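Local atomic coordinates of heme oxygenase (Chlamydomonas reinhardtii, PDB entry 4RAJ), a protein that probably catalyses the oxygen-dependent cleavage of heme to biliverdin, iron and carbon monoxide, and is seen here without heme. Residues Leu57-Tyr62 / Asn222-Ala227; Tyr61-Ala66 / Lys123-His128; Tyr145-Ala150 / Leu215-His220. All coordinates share one frame; numbering follows the deposited sequence.

The three contacts illustrate how an all-helical fold changes its chemistry with depth. Interaction 3 is the most buried, joining helices 140-151 and 204-227 through a methyl-on-ring contact beside a fixed amide and hydroxyl. Interaction 1, partly buried, uses a later part of the same helix 204-227 against helix 50-76 and is wholly apolar. Interaction 2 starts from that part of helix 50-76 and adds helix 120-135; one side is packed like a core, the other is polar and wet. I224 CD1 touches V63 and Y125, tying interactions 1 and 2 together, while Y125 also reaches Q147 and H220 of interaction 3. Interactions 1 and 3 both contribute walls to one ligand pocket.

Interaction 1: residues Leu57-Tyr62 / Asn222-Ala227; sequences LGCFYY and NAIIKA
C59 and I224 mark the nearest backbone approach between two helical segments that run roughly antiparallel, at 146°. Their axes stay 10.6 Å apart, so it is the side chains that bridge the gap, in a small apolar contact. CB of C59, rather than its sulfur, meets the methyl branch CG2 of I224 at 3.8 Å. That methyl lies trans to the backbone N of I224, with CG1 beside the N (chi1 -66°, measured to CG1), and the same CG2 comes obliquely against F60 CE2 at 4.1 Å. The far end of the F60 ring does the rest: its CZ atom lies 4.0 Å from I225 CG1, which sits at the ring edge, near the ring plane. F60 and I225 line a pocket where a polyether chain, probably from crystallisation, comes within about 3 Å of the phenylalanine side chain. An alanine in place of F60 is likely to take the ring away from I224 CG2 and I225 CG1 and open a gap at the wall of the pocket. Around the contact, F99 of helix 96-107 packs on F60, V39 and R42 of helix 29-47 touch I225, and helix 120-135 reaches I224 through Y125.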
loop_
_atom_site.group_PDB
_atom_site.type_symbol
_atom_site.label_atom_id
_atom_site.label_comp_id
_atom_site.label_asym_id
_atom_site.label_seq_id
_atom_site.Cartn_x
_atom_site.Cartn_y
_atom_site.Cartn_z
ATOM N N LEU A 57 -1.245 11.572 -1.554
ATOM C CA LEU A 57 -0.441 10.665 -0.716
ATOM C C LEU A 57 -1.124 10.391 0.614
ATOM O O LEU A 57 -1.074 9.271 1.139
ATOM C CB LEU A 57 0.954 11.243 -0.431
ATOM C CG LEU A 57 2.102 11.153 -1.433
ATOM C CD1 LEU A 57 3.377 11.641 -0.768
ATOM C CD2 LEU A 57 2.305 9.748 -1.940
ATOM N N GLY A 58 -1.742 11.428 1.169
ATOM C CA GLY A 58 -2.450 11.319 2.432
ATOM C C GLY A 58 -3.532 10.244 2.454
ATOM O O GLY A 58 -3.738 9.625 3.482
ATOM N N CYS A 59 -4.209 10.015 1.330
ATOM C CA CYS A 59 -5.184 8.929 1.240
ATOM C C CYS A 59 -4.529 7.617 1.581
ATOM O O CYS A 59 -5.050 6.810 2.342
ATOM C CB CYS A 59 -5.791 8.837 -0.159
ATOM S SG CYS A 59 -6.767 10.269 -0.566
ATOM N N PHE A 60 -3.363 7.404 1.006
ATOM C CA PHE A 60 -2.699 6.138 1.202
ATOM C C PHE A 60 -1.868 6.093 2.476
ATOM O O PHE A 60 -1.531 5.007 2.968
ATOM C CB PHE A 60 -1.907 5.819 -0.062
ATOM C CG PHE A 60 -2.815 5.421 -1.170
ATOM C CD1 PHE A 60 -3.215 4.102 -1.298
ATOM C CD2 PHE A 60 -3.399 6.376 -1.982
ATOM C CE1 PHE A 60 -4.123 3.731 -2.282
ATOM C CE2 PHE A 60 -4.317 6.011 -2.968
ATOM C CZ PHE A 60 -4.673 4.687 -3.112
ATOM N N TYR A 61 -1.582 7.259 3.042
ATOM C CA TYR A 61 -1.072 7.304 4.403
ATOM C C TYR A 61 -2.070 6.560 5.295
ATOM O O TYR A 61 -1.694 5.644 6.041
ATOM C CB TYR A 61 -0.868 8.755 4.863
ATOM C CG TYR A 61 -0.775 8.911 6.361
ATOM C CD1 TYR A 61 0.253 8.313 7.084
ATOM C CD2 TYR A 61 -1.720 9.659 7.057
ATOM C CE1 TYR A 61 0.339 8.461 8.478
ATOM C CE2 TYR A 61 -1.646 9.803 8.439
ATOM C CZ TYR A 61 -0.616 9.208 9.140
ATOM O OH TYR A 61 -0.560 9.356 10.517
ATOM N N TYR A 62 -3.348 6.912 5.177
ATOM C CA TYR A 62 -4.375 6.251 5.978
ATOM C C TYR A 62 -4.550 4.784 5.625
ATOM O O TYR A 62 -4.827 3.970 6.513
ATOM C CB TYR A 62 -5.718 6.971 5.836
ATOM C CG TYR A 62 -5.700 8.326 6.528
ATOM C CD1 TYR A 62 -5.389 8.428 7.882
ATOM C CD2 TYR A 62 -5.991 9.493 5.829
ATOM C CE1 TYR A 62 -5.370 9.667 8.519
ATOM C CE2 TYR A 62 -5.979 10.735 6.458
ATOM C CZ TYR A 62 -5.672 10.813 7.801
ATOM O OH TYR A 62 -5.657 12.053 8.414
ATOM N N ASN A 222 -8.673 1.582 -6.329
ATOM C CA ASN A 222 -9.246 2.316 -7.463
ATOM C C ASN A 222 -10.371 3.244 -7.007
ATOM O O ASN A 222 -10.481 4.376 -7.470
ATOM C CB ASN A 222 -9.736 1.338 -8.530
ATOM C CG ASN A 222 -8.589 0.683 -9.271
ATOM O OD1 ASN A 222 -7.417 0.997 -9.027
ATOM N ND2 ASN A 222 -8.911 -0.241 -10.169
ATOM N N ALA A 223 -11.171 2.761 -6.062
ATOM C CA ALA A 223 -12.269 3.536 -5.499
ATOM C C ALA A 223 -11.752 4.774 -4.783
ATOM O O ALA A 223 -12.317 5.859 -4.905
ATOM C CB ALA A 223 -13.080 2.670 -4.541
ATOM N N ILE A 224 -10.674 4.599 -4.031
ATOM C CA ILE A 224 -10.063 5.691 -3.271
ATOM C C ILE A 224 -9.464 6.741 -4.216
ATOM O O ILE A 224 -9.639 7.952 -4.028
ATOM C CB ILE A 224 -9.009 5.134 -2.312
ATOM C CG1 ILE A 224 -9.706 4.277 -1.243
ATOM C CG2 ILE A 224 -8.198 6.241 -1.660
ATOM C CD1 ILE A 224 -8.758 3.441 -0.385
ATOM N N ILE A 225 -8.782 6.266 -5.248
ATOM C CA ILE A 225 -8.230 7.149 -6.270
ATOM C C ILE A 225 -9.317 7.958 -6.987
ATOM O O ILE A 225 -9.188 9.169 -7.189
ATOM C CB ILE A 225 -7.428 6.340 -7.297
ATOM C CG1 ILE A 225 -6.164 5.785 -6.638
ATOM C CG2 ILE A 225 -7.030 7.208 -8.475
ATOM C CD1 ILE A 225 -5.518 4.676 -7.417
ATOM N N LYS A 226 -10.404 7.291 -7.355
ATOM C CA LYS A 226 -11.459 7.963 -8.111
ATOM C C LYS A 226 -12.225 8.960 -7.254
ATOM O O LYS A 226 -12.748 9.950 -7.764
ATOM C CB LYS A 226 -12.415 6.933 -8.717
ATOM C CG LYS A 226 -11.824 6.273 -9.945
ATOM C CD LYS A 226 -12.824 5.375 -10.646
ATOM C CE LYS A 226 -13.136 4.158 -9.799
ATOM N NZ LYS A 226 -13.779 3.085 -10.614
ATOM N N ALA A 227 -12.269 8.715 -5.951
ATOM C CA ALA A 227 -13.012 9.582 -5.041
ATOM C C ALA A 227 -12.237 10.855 -4.699
ATOM O O ALA A 227 -12.786 11.780 -4.105
ATOM C CB ALA A 227 -13.374 8.822 -3.760
#

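Interaction 2: residues Tyr61-Ala66 / Lys123-His128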
loop_
_atom_site.group_PDB
_atom_site.type_symbol
_atom_site.label_atom_id
_atom_site.label_comp_id
_atom_site.label_asym_id
_atom_site.label_seq_id
_atom_site.Cartn_x
_atom_site.Cartn_y
_atom_site.Cartn_z
ATOM N N TYR A 61 -1.582 7.259 3.042
ATOM C CA TYR A 61 -1.072 7.304 4.403
ATOM C C TYR A 61 -2.070 6.560 5.295
ATOM O O TYR A 61 -1.694 5.644 6.041
ATOM C CB TYR A 61 -0.868 8.755 4.863
ATOM C CG TYR A 61 -0.775 8.911 6.361
ATOM C CD1 TYR A 61 0.253 8.313 7.084
ATOM C CD2 TYR A 61 -1.720 9.659 7.057
ATOM C CE1 TYR A 61 0.339 8.461 8.478
ATOM C CE2 TYR A 61 -1.646 9.803 8.439
ATOM C CZ TYR A 61 -0.616 9.208 9.140
ATOM O OH TYR A 61 -0.560 9.356 10.517
ATOM N N TYR A 62 -3.348 6.912 5.177
ATOM C CA TYR A 62 -4.375 6.251 5.978
ATOM C C TYR A 62 -4.550 4.784 5.625
ATOM O O TYR A 62 -4.827 3.970 6.513
ATOM C CB TYR A 62 -5.718 6.971 5.836
ATOM C CG TYR A 62 -5.700 8.326 6.528
ATOM C CD1 TYR A 62 -5.389 8.428 7.882
ATOM C CD2 TYR A 62 -5.991 9.493 5.829
ATOM C CE1 TYR A 62 -5.370 9.667 8.519
ATOM C CE2 TYR A 62 -5.979 10.735 6.458
ATOM C CZ TYR A 62 -5.672 10.813 7.801
ATOM O OH TYR A 62 -5.657 12.053 8.414
ATOM N N VAL A 63 -4.427 4.439 4.345
ATOM C CA VAL A 63 -4.498 3.021 3.969
ATOM C C VAL A 63 -3.403 2.243 4.692
ATOM O O VAL A 63 -3.655 1.220 5.352
ATOM C CB VAL A 63 -4.357 2.805 2.449
ATOM C CG1 VAL A 63 -4.179 1.300 2.136
ATOM C CG2 VAL A 63 -5.578 3.390 1.705
ATOM N N PHE A 64 -2.173 2.730 4.605
ATOM C CA PHE A 64 -1.099 2.002 5.269
ATOM C C PHE A 64 -1.173 2.067 6.799
ATOM O O PHE A 64 -0.795 1.105 7.455
ATOM C CB PHE A 64 0.270 2.486 4.763
ATOM C CG PHE A 64 0.604 1.929 3.410
ATOM C CD1 PHE A 64 1.040 0.620 3.278
ATOM C CD2 PHE A 64 0.417 2.682 2.267
ATOM C CE1 PHE A 64 1.313 0.084 2.018
ATOM C CE2 PHE A 64 0.686 2.152 1.002
ATOM C CZ PHE A 64 1.133 0.855 0.884
ATOM N N VAL A 65 -1.651 3.167 7.376
ATOM C CA VAL A 65 -1.866 3.178 8.829
ATOM C C VAL A 65 -2.805 2.028 9.219
ATOM O O VAL A 65 -2.536 1.283 10.165
ATOM C CB VAL A 65 -2.463 4.518 9.319
ATOM C CG1 VAL A 65 -3.091 4.357 10.692
ATOM C CG2 VAL A 65 -1.385 5.605 9.341
ATOM N N ALA A 66 -3.882 1.867 8.448
ATOM C CA ALA A 66 -4.915 0.881 8.763
ATOM C C ALA A 66 -4.383 -0.548 8.636
ATOM O O ALA A 66 -4.571 -1.368 9.536
ATOM C CB ALA A 66 -6.130 1.071 7.854
ATOM N N LYS A 123 -12.864 5.120 3.998
ATOM C CA LYS A 123 -13.434 4.622 5.251
ATOM C C LYS A 123 -13.859 3.162 5.131
ATOM O O LYS A 123 -13.668 2.370 6.062
ATOM C CB LYS A 123 -14.616 5.502 5.683
ATOM C CG LYS A 123 -14.168 6.908 6.092
ATOM C CD LYS A 123 -15.301 7.773 6.653
ATOM C CE LYS A 123 -16.228 8.270 5.570
ATOM N NZ LYS A 123 -17.263 9.179 6.145
ATOM N N ASP A 124 -14.412 2.801 3.978
ATOM C CA ASP A 124 -14.811 1.421 3.729
ATOM C C ASP A 124 -13.605 0.471 3.756
ATOM O O ASP A 124 -13.691 -0.634 4.275
ATOM C CB ASP A 124 -15.549 1.305 2.381
ATOM C CG ASP A 124 -16.961 1.917 2.417
ATOM O OD1 ASP A 124 -17.499 2.161 3.515
ATOM O OD2 ASP A 124 -17.530 2.157 1.335
ATOM N N TYR A 125 -12.481 0.894 3.183
ATOM C CA TYR A 125 -11.292 0.044 3.176
ATOM C C TYR A 125 -10.720 -0.048 4.584
ATOM O O TYR A 125 -10.337 -1.134 5.034
ATOM C CB TYR A 125 -10.240 0.587 2.191
ATOM C CG TYR A 125 -9.114 -0.384 1.846
ATOM C CD1 TYR A 125 -9.216 -1.750 2.107
ATOM C CD2 TYR A 125 -7.948 0.081 1.255
ATOM C CE1 TYR A 125 -8.173 -2.631 1.788
ATOM C CE2 TYR A 125 -6.907 -0.782 0.937
ATOM C CZ TYR A 125 -7.021 -2.133 1.199
ATOM O OH TYR A 125 -5.965 -2.960 0.864
ATOM N N GLU A 126 -10.670 1.088 5.285
ATOM C CA GLU A 126 -10.219 1.086 6.681
ATOM C C GLU A 126 -11.020 0.103 7.538
ATOM O O GLU A 126 -10.459 -0.633 8.352
ATOM C CB GLU A 126 -10.332 2.482 7.279
ATOM C CG GLU A 126 -9.307 3.489 6.761
ATOM C CD GLU A 126 -9.542 4.861 7.359
ATOM O OE1 GLU A 126 -10.724 5.228 7.533
ATOM O OE2 GLU A 126 -8.557 5.554 7.680
ATOM N N ALA A 127 -12.333 0.103 7.346
ATOM C CA ALA A 127 -13.229 -0.773 8.094
ATOM C C ALA A 127 -12.980 -2.229 7.735
ATOM O O ALA A 127 -12.950 -3.103 8.610
ATOM C CB ALA A 127 -14.675 -0.395 7.825
ATOM N N HIS A 128 -12.774 -2.480 6.447
ATOM C CA HIS A 128 -12.525 -3.831 5.965
ATOM C C HIS A 128 -11.233 -4.400 6.543
ATOM O O HIS A 128 -11.193 -5.548 6.982
ATOM C CB HIS A 128 -12.466 -3.856 4.440
ATOM C CG HIS A 128 -12.250 -5.225 3.877
ATOM N ND1 HIS A 128 -13.153 -6.250 4.060
ATOM C CD2 HIS A 128 -11.232 -5.743 3.154
ATOM C CE1 HIS A 128 -12.702 -7.341 3.465
ATOM N NE2 HIS A 128 -11.542 -7.058 2.903
HETATM O O HOH W 1 -6.358 4.772 8.819
#
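V63 and Y125 form the tight part of this contact, whereas E126 carries its wetter side. The two helical segments are almost parallel, at 12°, with axes 9.5 Å apart. V63 turns its CG1 methyl opposite to the backbone N (chi1 170°), and this branch presses obliquely on Y125 CE2 at 3.6 Å. The other methyl, V63 CG2, approaches the neighbouring ring atom Y125 CD2 at 4.1 Å, and both methyls come from the same side of the ring plane. Y125 is buried, and its hydroxyl is hydrogen-bonded to H143, while H220 stacks on its ring.

Such close packing of near-parallel helices is in keeping with the all-helical heme oxygenase fold, in which helix 120-135 lies against both helix 50-76 and helix 204-227. A66 marks the change of character. Its CB rests against the aliphatic CG of E126 at 4.1 Å, and beyond that atom the glutamate runs out extended to a carboxylate.

On this side a water supplements the direct touches. It donates to E126 OE2 at 2.6 Å and to the backbone oxygen of Y62 at 2.9 Å, an oxygen that also accepts the helical bond from A66 N. E126 OE2 passes 3.7 Å from Y62 CB, with carboxylate and ring planes 75° apart. OE2 also forms a salt bridge with K118, which probably balances its charge; the K118 side chain makes a cation-pi contact with the Y62 ring as well.

Interaction 3: residues Tyr145-Ala150 / Leu215-His220; sequences YTQHLA and LAAFGH
T146 packs on A217 and F218 in a buried, mainly apolar contact of two helices near the centre of the protein, where helix 140-151 meets helix 204-227. Their N-to-C directions lie 67° apart, with the segment axes 9.6 Å from each other. The CA atoms of T146 and A217 are the nearest pair, 6.7 Å apart, a spacing to which the small alanine probably contributes.

The threonine methyl does most of the touching. CG2, trans to the backbone N (chi1 -51°, measured to OG1), reaches A217 CB at 3.6 Å and also stands over one face of the F218 ring. There it makes a CH-pi contact, 4.2 Å from T146 CG2 to the centroid of the F218 ring and 28° off the ring normal. Its nearest ring atom is CE2, so the methyl sits off-centre on that face. The other branch, OG1, lies beside the backbone N and is hydrogen-bonded to H214 ND1 and to the carbonyl oxygen of A142, two bonds that fix the rotation of the threonine.

Q147 bends in mid-chain to bring its amide alongside A217, with Q147 NE2 3.9 Å from the alanine CB. That nitrogen is satisfied by N221 OD1 and the hydroxyl of Y125. T146, Q147, A150 and F218 belong to the pocket holding a bound polyether, about 3 Å from the Q147 side chain; by likeness to other heme oxygenases this is probably part of the heme cavity.

Helix 50-76 packs on Q147 through F64 and L67, H214 meets F218 edge-to-face, and H32 of helix 29-47 brings a further ring against F218.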
loop_
_atom_site.group_PDB
_atom_site.type_symbol
_atom_site.label_atom_id
_atom_site.label_comp_id
_atom_site.label_asym_id
_atom_site.label_seq_id
_atom_site.Cartn_x
_atom_site.Cartn_y
_atom_site.Cartn_z
ATOM N N TYR A 145 0.761 -8.239 0.118
ATOM C CA TYR A 145 1.292 -8.652 -1.178
ATOM C C TYR A 145 1.003 -7.593 -2.239
ATOM O O TYR A 145 1.884 -7.224 -3.026
ATOM C CB TYR A 145 0.715 -10.020 -1.603
ATOM C CG TYR A 145 1.185 -10.457 -2.973
ATOM C CD1 TYR A 145 2.517 -10.775 -3.196
ATOM C CD2 TYR A 145 0.300 -10.567 -4.039
ATOM C CE1 TYR A 145 2.966 -11.174 -4.448
ATOM C CE2 TYR A 145 0.740 -10.974 -5.301
ATOM C CZ TYR A 145 2.078 -11.275 -5.494
ATOM O OH TYR A 145 2.536 -11.675 -6.732
ATOM N N THR A 146 -0.220 -7.071 -2.211
ATOM C CA THR A 146 -0.688 -6.081 -3.168
ATOM C C THR A 146 -0.125 -4.679 -2.945
ATOM O O THR A 146 0.349 -4.041 -3.881
ATOM C CB THR A 146 -2.217 -5.968 -3.128
ATOM O OG1 THR A 146 -2.804 -7.280 -3.253
ATOM C CG2 THR A 146 -2.723 -5.065 -4.249
ATOM N N GLN A 147 -0.211 -4.213 -1.702
ATOM C CA GLN A 147 0.094 -2.829 -1.338
ATOM C C GLN A 147 1.575 -2.606 -1.093
ATOM O O GLN A 147 2.197 -1.744 -1.706
ATOM C CB GLN A 147 -0.690 -2.428 -0.082
ATOM C CG GLN A 147 -2.229 -2.629 -0.182
ATOM C CD GLN A 147 -2.897 -1.585 -1.045
ATOM O OE1 GLN A 147 -2.231 -0.833 -1.753
ATOM N NE2 GLN A 147 -4.233 -1.517 -0.982
ATOM N N HIS A 148 2.147 -3.374 -0.177
ATOM C CA HIS A 148 3.527 -3.108 0.213
ATOM C C HIS A 148 4.525 -3.434 -0.876
ATOM O O HIS A 148 5.548 -2.772 -1.004
ATOM C CB HIS A 148 3.872 -3.886 1.472
ATOM C CG HIS A 148 3.244 -3.326 2.698
ATOM N ND1 HIS A 148 1.982 -3.688 3.117
ATOM C CD2 HIS A 148 3.700 -2.422 3.597
ATOM C CE1 HIS A 148 1.690 -3.033 4.228
ATOM N NE2 HIS A 148 2.713 -2.256 4.539
ATOM N N LEU A 149 4.237 -4.457 -1.666
ATOM C CA LEU A 149 5.211 -4.888 -2.657
ATOM C C LEU A 149 5.188 -3.955 -3.872
ATOM O O LEU A 149 6.209 -3.752 -4.530
ATOM C CB LEU A 149 4.962 -6.351 -3.054
ATOM C CG LEU A 149 5.785 -7.373 -2.247
ATOM C CD1 LEU A 149 5.617 -7.211 -0.744
ATOM C CD2 LEU A 149 5.470 -8.807 -2.656
ATOM N N ALA A 150 4.042 -3.343 -4.137
ATOM C CA ALA A 150 3.957 -2.354 -5.212
ATOM C C ALA A 150 4.746 -1.092 -4.857
ATOM O O ALA A 150 5.397 -0.502 -5.724
ATOM C CB ALA A 150 2.500 -2.017 -5.521
ATOM N N LEU A 215 -7.550 -9.167 -5.206
ATOM C CA LEU A 215 -8.366 -8.401 -6.145
ATOM C C LEU A 215 -9.055 -7.239 -5.432
ATOM O O LEU A 215 -9.217 -6.155 -5.997
ATOM C CB LEU A 215 -9.412 -9.307 -6.814
ATOM C CG LEU A 215 -8.853 -10.444 -7.661
ATOM C CD1 LEU A 215 -10.000 -11.341 -8.138
ATOM C CD2 LEU A 215 -8.060 -9.893 -8.839
ATOM N N ALA A 216 -9.478 -7.475 -4.190
ATOM C CA ALA A 216 -10.212 -6.456 -3.434
ATOM C C ALA A 216 -9.328 -5.247 -3.155
ATOM O O ALA A 216 -9.815 -4.114 -3.124
ATOM C CB ALA A 216 -10.750 -7.023 -2.117
ATOM N N ALA A 217 -8.036 -5.486 -2.948
ATOM C CA ALA A 217 -7.111 -4.383 -2.686
ATOM C C ALA A 217 -7.036 -3.460 -3.893
ATOM O O ALA A 217 -7.049 -2.239 -3.741
ATOM C CB ALA A 217 -5.728 -4.914 -2.316
ATOM N N PHE A 218 -6.977 -4.029 -5.097
ATOM C CA PHE A 218 -7.036 -3.205 -6.309
ATOM C C PHE A 218 -8.351 -2.436 -6.358
ATOM O O PHE A 218 -8.385 -1.243 -6.664
ATOM C CB PHE A 218 -6.898 -4.051 -7.577
ATOM C CG PHE A 218 -5.497 -4.476 -7.878
ATOM C CD1 PHE A 218 -4.656 -3.656 -8.621
ATOM C CD2 PHE A 218 -5.018 -5.701 -7.438
ATOM C CE1 PHE A 218 -3.358 -4.046 -8.912
ATOM C CE2 PHE A 218 -3.717 -6.096 -7.721
ATOM C CZ PHE A 218 -2.887 -5.265 -8.454
ATOM N N GLY A 219 -9.441 -3.135 -6.070
ATOM C CA GLY A 219 -10.755 -2.519 -6.118
ATOM C C GLY A 219 -10.877 -1.342 -5.167
ATOM O O GLY A 219 -11.388 -0.271 -5.542
ATOM N N HIS A 220 -10.409 -1.539 -3.935
ATOM C CA HIS A 220 -10.439 -0.480 -2.935
ATOM C C HIS A 220 -9.568 0.695 -3.371
ATOM O O HIS A 220 -9.963 1.856 -3.246
ATOM C CB HIS A 220 -9.983 -1.014 -1.579
ATOM C CG HIS A 220 -11.028 -1.811 -0.859
ATOM N ND1 HIS A 220 -12.156 -1.234 -0.315
ATOM C CD2 HIS A 220 -11.111 -3.137 -0.585
ATOM C CE1 HIS A 220 -12.895 -2.172 0.255
ATOM N NE2 HIS A 220 -12.280 -3.335 0.110
#